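Local coordinates for TRAP dicarboxylate transporter-DctP subunit (Desulfovibrio desulfuricans subsp. desulfuricans, PDB 4NHB), which binds sn-glycerol-3-phosphate in the periplasm and probably delivers it to the membrane components of a TRAP transporter, at the sn-glycerol-3-phosphate site. Numbering follows the deposited sequence.

The sn-glycerol-3-phosphate site. Residues 36-37, 93-95, 107, 151, 171, 173, 175, 178, 194, 236-238. With G3P (sn-glycerol-3-phosphate), chain B.
Almost the whole surface of sn-glycerol-3-phosphate (G3P) is buried in this pocket, a worked example of a binding protein that reads the two ends of a small solute separately. At the phosphate end two arginines bite end-on, each with NH1 and NH2, with the accepting oxygens close to each guanidinium plane. Arg171 NH1 reaches the phosphate oxygen G3P O3P at 2.7 Å while its NH2 takes O2P. Arg151, its chain bent at chi3 (73°), gives NH1 to the same O3P and NH2 to the ester oxygen G3P O1P at 2.9 Å. From another side Lys37 NZ forms a salt bridge with G3P O4P at 2.7 Å, and a water links O2P to the backbone N of Phe194. These three basic side chains would favour a fully charged phosphate.

At the glycerol end the terminal hydroxyl G3P O1 donates to Glu107 OE2 at 2.7 Å and accepts from the backbone N of Thr94. The central hydroxyl G3P O2 pairs with His238 NE2 at 2.7 Å, while Ile175 CD1 packs on G3P C1 at 3.7 Å and Pro173 CG lies against C3.

Bonds among the pocket residues hold these groups in place, Thr94 and Phe194 serving in both roles. Glu107 stretches out fully beyond CG (chi2 -179°), and its OE1 is met from above the carboxylate plane by both Thr94 OG1 and Tyr178 OH; the anti lone pair of OE2 takes the N-H of the more remote Ile237. Together these bonds should fix the rotation of the carboxylate. Lys37 NZ sits over the centre of the Phe194 ring, 3.3 Å above its plane, and Gly93 N sits over the His238 imidazole.

In the family 7 solute-binding fold the pocket gathers loops, 3-10 helices 94-98, 101-107 and 194-196, helix 176-184 and strands 146-155, 169-172 and 235-243, enclosing the ligand deep between the two lobes.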
ATOM      1  N   MET A  36      -9.802   0.421  -2.176  1.00  7.24           N
ATOM      2  CA  MET A  36      -9.994   0.894  -0.810  1.00 10.69           C
ATOM      3  C   MET A  36      -9.701   2.365  -0.702  1.00 11.55           C
ATOM      4  O   MET A  36      -9.804   2.925   0.397  1.00 11.03           O
ATOM      5  CB  MET A  36      -9.095   0.116   0.180  1.00  2.84           C
ATOM      6  CG  MET A  36      -7.615   0.316  -0.064  1.00  5.14           C
ATOM      7  SD  MET A  36      -6.569  -0.526   1.199  1.00 12.02           S
ATOM      8  CE  MET A  36      -6.853   0.539   2.616  1.00 18.33           C
ATOM      9  N   LYS A  37      -9.366   3.000  -1.835  1.00  4.40           N
ATOM     10  CA  LYS A  37      -8.916   4.394  -1.812  1.00  5.46           C
ATOM     11  C   LYS A  37      -9.827   5.333  -2.614  1.00  8.34           C
ATOM     12  O   LYS A  37     -10.555   4.914  -3.520  1.00  8.95           O
ATOM     13  CB  LYS A  37      -7.446   4.543  -2.269  1.00  6.50           C
ATOM     14  CG  LYS A  37      -6.407   3.785  -1.457  1.00  6.96           C
ATOM     15  CD  LYS A  37      -6.372   4.235   0.030  1.00  5.89           C
ATOM     16  CE  LYS A  37      -5.358   3.412   0.833  1.00  5.89           C
ATOM     17  NZ  LYS A  37      -5.111   3.983   2.202  1.00  7.64           N
ATOM     18  N   GLY A  93      -2.961  -3.840  -0.416  1.00  5.61           N
ATOM     19  CA  GLY A  93      -1.591  -3.942   0.003  1.00  6.64           C
ATOM     20  C   GLY A  93      -1.277  -5.117   0.932  1.00  8.56           C
ATOM     21  O   GLY A  93      -1.639  -6.271   0.667  1.00  7.33           O
ATOM     22  N   THR A  94      -0.569  -4.827   2.021  1.00  7.28           N
ATOM     23  CA  THR A  94      -0.079  -5.903   2.884  1.00  9.75           C
ATOM     24  C   THR A  94      -1.182  -6.535   3.755  1.00 12.23           C
ATOM     25  O   THR A  94      -0.895  -7.352   4.669  1.00 10.37           O
ATOM     26  CB  THR A  94       1.051  -5.416   3.783  1.00 12.02           C
ATOM     27  OG1 THR A  94       0.591  -4.256   4.487  1.00  7.34           O
ATOM     28  CG2 THR A  94       2.333  -5.094   2.960  1.00 12.16           C
ATOM     29  N   GLN A  95      -2.429  -6.139   3.493  1.00  8.64           N
ATOM     30  CA  GLN A  95      -3.604  -6.840   4.003  1.00 10.02           C
ATOM     31  C   GLN A  95      -3.515  -8.333   3.642  1.00 13.79           C
ATOM     32  O   GLN A  95      -3.968  -9.207   4.370  1.00 13.50           O
ATOM     33  CB  GLN A  95      -4.881  -6.231   3.418  1.00  7.17           C
ATOM     34  CG  GLN A  95      -5.244  -4.779   3.905  1.00 10.15           C
ATOM     35  CD  GLN A  95      -4.474  -3.668   3.160  1.00  6.91           C
ATOM     36  OE1 GLN A  95      -3.469  -3.919   2.476  1.00  6.59           O
ATOM     37  NE2 GLN A  95      -4.951  -2.449   3.290  1.00  5.66           N
ATOM     38  N   GLU A 107       6.258  -4.122   2.752  1.00 10.60           N
ATOM     39  CA  GLU A 107       6.336  -2.875   3.519  1.00  8.92           C
ATOM     40  C   GLU A 107       7.279  -2.952   4.751  1.00  8.55           C
ATOM     41  O   GLU A 107       7.033  -2.331   5.761  1.00  9.15           O
ATOM     42  CB  GLU A 107       4.907  -2.428   3.911  1.00  9.09           C
ATOM     43  CG  GLU A 107       4.050  -2.113   2.712  1.00 10.86           C
ATOM     44  CD  GLU A 107       2.637  -1.634   3.020  1.00 10.68           C
ATOM     45  OE1 GLU A 107       2.136  -1.868   4.146  1.00 10.80           O
ATOM     46  OE2 GLU A 107       2.019  -1.025   2.096  1.00 11.64           O
ATOM     47  N   ARG A 151       5.217   6.759   4.547  1.00  8.84           N
ATOM     48  CA  ARG A 151       4.275   7.169   5.611  1.00 14.64           C
ATOM     49  C   ARG A 151       4.913   8.239   6.489  1.00 14.27           C
ATOM     50  O   ARG A 151       6.070   8.101   6.888  1.00 14.61           O
ATOM     51  CB  ARG A 151       3.854   5.976   6.482  1.00 10.89           C
ATOM     52  CG  ARG A 151       3.316   4.757   5.669  1.00  8.61           C
ATOM     53  CD  ARG A 151       2.667   3.688   6.557  1.00 12.01           C
ATOM     54  NE  ARG A 151       1.371   4.111   7.082  1.00 13.83           N
ATOM     55  CZ  ARG A 151       0.192   3.614   6.718  1.00 10.50           C
ATOM     56  NH1 ARG A 151      -0.915   4.109   7.232  1.00 10.62           N
ATOM     57  NH2 ARG A 151       0.095   2.626   5.845  1.00 10.12           N
ATOM     58  N   ARG A 171      -4.100   6.281  15.283  1.00 16.42           N
ATOM     59  CA  ARG A 171      -4.642   5.274  14.381  1.00 16.02           C
ATOM     60  C   ARG A 171      -3.524   4.415  13.814  1.00 12.31           C
ATOM     61  O   ARG A 171      -2.458   4.911  13.518  1.00 15.65           O
ATOM     62  CB  ARG A 171      -5.392   5.932  13.240  1.00 10.93           C
ATOM     63  CG  ARG A 171      -6.122   4.917  12.347  1.00 17.18           C
ATOM     64  CD  ARG A 171      -5.365   4.706  11.005  1.00  7.84           C
ATOM     65  NE  ARG A 171      -5.835   3.533  10.273  1.00 10.41           N
ATOM     66  CZ  ARG A 171      -5.502   3.253   9.019  1.00 10.88           C
ATOM     67  NH1 ARG A 171      -4.687   4.051   8.346  1.00 10.01           N
ATOM     68  NH2 ARG A 171      -5.958   2.162   8.453  1.00  9.84           N
ATOM     69  N   PRO A 173      -3.317   0.882  10.963  1.00  8.60           N
ATOM     70  CA  PRO A 173      -4.047  -0.125  10.188  1.00  6.73           C
ATOM     71  C   PRO A 173      -4.131  -1.414  10.988  1.00 12.80           C
ATOM     72  O   PRO A 173      -3.212  -1.668  11.769  1.00  9.71           O
ATOM     73  CB  PRO A 173      -3.145  -0.340   8.969  1.00  8.05           C
ATOM     74  CG  PRO A 173      -2.465   0.968   8.743  1.00  7.83           C
ATOM     75  CD  PRO A 173      -2.172   1.429  10.211  1.00  9.42           C
ATOM     76  N   ILE A 175      -3.367  -4.525  10.687  1.00 13.87           N
ATOM     77  CA  ILE A 175      -2.525  -5.468   9.984  1.00  9.23           C
ATOM     78  C   ILE A 175      -1.354  -5.717  10.920  1.00  9.75           C
ATOM     79  O   ILE A 175      -0.854  -4.795  11.528  1.00 11.63           O
ATOM     80  CB  ILE A 175      -1.976  -4.847   8.639  1.00 16.13           C
ATOM     81  CG1 ILE A 175      -3.108  -4.364   7.733  1.00 13.38           C
ATOM     82  CG2 ILE A 175      -1.100  -5.865   7.919  1.00 20.44           C
ATOM     83  CD1 ILE A 175      -2.638  -3.723   6.377  1.00 10.30           C
ATOM     84  N   TYR A 178       1.869  -3.422  11.192  1.00 16.04           N
ATOM     85  CA  TYR A 178       1.616  -2.063  11.725  1.00  9.36           C
ATOM     86  C   TYR A 178       1.361  -1.977  13.271  1.00  7.32           C
ATOM     87  O   TYR A 178       1.831  -1.069  13.937  1.00 11.87           O
ATOM     88  CB  TYR A 178       0.419  -1.436  10.988  1.00 10.76           C
ATOM     89  CG  TYR A 178       0.777  -0.981   9.577  1.00  6.91           C
ATOM     90  CD1 TYR A 178       1.361   0.234   9.367  1.00  9.84           C
ATOM     91  CD2 TYR A 178       0.571  -1.806   8.479  1.00  7.34           C
ATOM     92  CE1 TYR A 178       1.691   0.661   8.071  1.00 12.00           C
ATOM     93  CE2 TYR A 178       0.931  -1.396   7.192  1.00  8.82           C
ATOM     94  CZ  TYR A 178       1.466  -0.154   7.012  1.00  9.46           C
ATOM     95  OH  TYR A 178       1.841   0.275   5.761  1.00 12.94           O
ATOM     96  N   PHE A 194      -8.933   1.644   6.958  1.00 16.08           N
ATOM     97  CA  PHE A 194      -8.806   2.970   6.383  1.00 18.09           C
ATOM     98  C   PHE A 194     -10.154   3.707   6.212  1.00 20.51           C
ATOM     99  O   PHE A 194     -10.266   4.919   6.447  1.00 18.69           O
ATOM    100  CB  PHE A 194      -8.128   2.854   5.028  1.00 18.85           C
ATOM    101  CG  PHE A 194      -7.795   4.176   4.439  1.00 15.92           C
ATOM    102  CD1 PHE A 194      -6.783   4.939   5.006  1.00 15.36           C
ATOM    103  CD2 PHE A 194      -8.508   4.677   3.355  1.00 17.86           C
ATOM    104  CE1 PHE A 194      -6.473   6.193   4.487  1.00 21.58           C
ATOM    105  CE2 PHE A 194      -8.211   5.934   2.839  1.00 12.06           C
ATOM    106  CZ  PHE A 194      -7.197   6.678   3.393  1.00 18.84           C
ATOM    107  N   VAL A 236       4.402   2.532   1.580  1.00  5.42           N
ATOM    108  CA  VAL A 236       3.261   1.748   1.219  1.00  4.17           C
ATOM    109  C   VAL A 236       3.365   1.254  -0.226  1.00  7.01           C
ATOM    110  O   VAL A 236       3.607   2.017  -1.154  1.00  5.69           O
ATOM    111  CB  VAL A 236       1.924   2.532   1.454  1.00  7.56           C
ATOM    112  CG1 VAL A 236       0.667   1.713   1.072  1.00  3.89           C
ATOM    113  CG2 VAL A 236       1.830   2.983   2.902  1.00 11.22           C
ATOM    114  N   ILE A 237       3.190  -0.054  -0.374  1.00  3.98           N
ATOM    115  CA  ILE A 237       3.220  -0.723  -1.677  1.00  9.75           C
ATOM    116  C   ILE A 237       1.909  -1.484  -1.859  1.00 10.83           C
ATOM    117  O   ILE A 237       1.546  -2.315  -1.020  1.00 10.34           O
ATOM    118  CB  ILE A 237       4.375  -1.729  -1.735  1.00 12.63           C
ATOM    119  CG1 ILE A 237       5.737  -1.012  -1.643  1.00  9.93           C
ATOM    120  CG2 ILE A 237       4.281  -2.598  -3.001  1.00 13.18           C
ATOM    121  CD1 ILE A 237       6.115  -0.179  -2.888  1.00  8.99           C
ATOM    122  N   HIS A 238       1.167  -1.195  -2.929  1.00  6.88           N
ATOM    123  CA  HIS A 238      -0.005  -2.009  -3.277  1.00  9.19           C
ATOM    124  C   HIS A 238       0.161  -2.780  -4.586  1.00  5.99           C
ATOM    125  O   HIS A 238       1.141  -2.601  -5.301  1.00  6.33           O
ATOM    126  CB  HIS A 238      -1.233  -1.116  -3.342  1.00 13.04           C
ATOM    127  CG  HIS A 238      -1.794  -0.775  -2.003  1.00  6.67           C
ATOM    128  ND1 HIS A 238      -3.103  -0.388  -1.841  1.00 11.23           N
ATOM    129  CD2 HIS A 238      -1.237  -0.769  -0.761  1.00  4.42           C
ATOM    130  CE1 HIS A 238      -3.337  -0.148  -0.560  1.00  7.41           C
ATOM    131  NE2 HIS A 238      -2.220  -0.354   0.116  1.00  4.83           N
TER
HETATM  132  O1  G3P B 414      -0.594  -1.782   2.434  1.00  8.17           O
HETATM  133  C1  G3P B 414      -1.206  -1.618   3.679  1.00  5.69           C
HETATM  134  C2  G3P B 414      -1.773  -0.198   3.804  1.00  9.61           C
HETATM  135  O2  G3P B 414      -2.698   0.018   2.773  1.00  7.84           O
HETATM  136  C3  G3P B 414      -2.462  -0.042   5.169  1.00  5.07           C
HETATM  137  O1P G3P B 414      -2.442   1.300   5.536  1.00  6.91           O
HETATM  138  O4P G3P B 414      -3.888   2.191   3.792  1.00  8.98           O
HETATM  139  O2P G3P B 414      -4.929   1.417   5.981  1.00  4.76           O
HETATM  140  O3P G3P B 414      -3.611   3.533   5.914  1.00  7.17           O
HETATM  141  P   G3P B 414      -3.807   2.153   5.292  1.00  5.82           P
HETATM  142  O   HOH W   1      -6.817  -0.432   6.218  1.00  8.53           O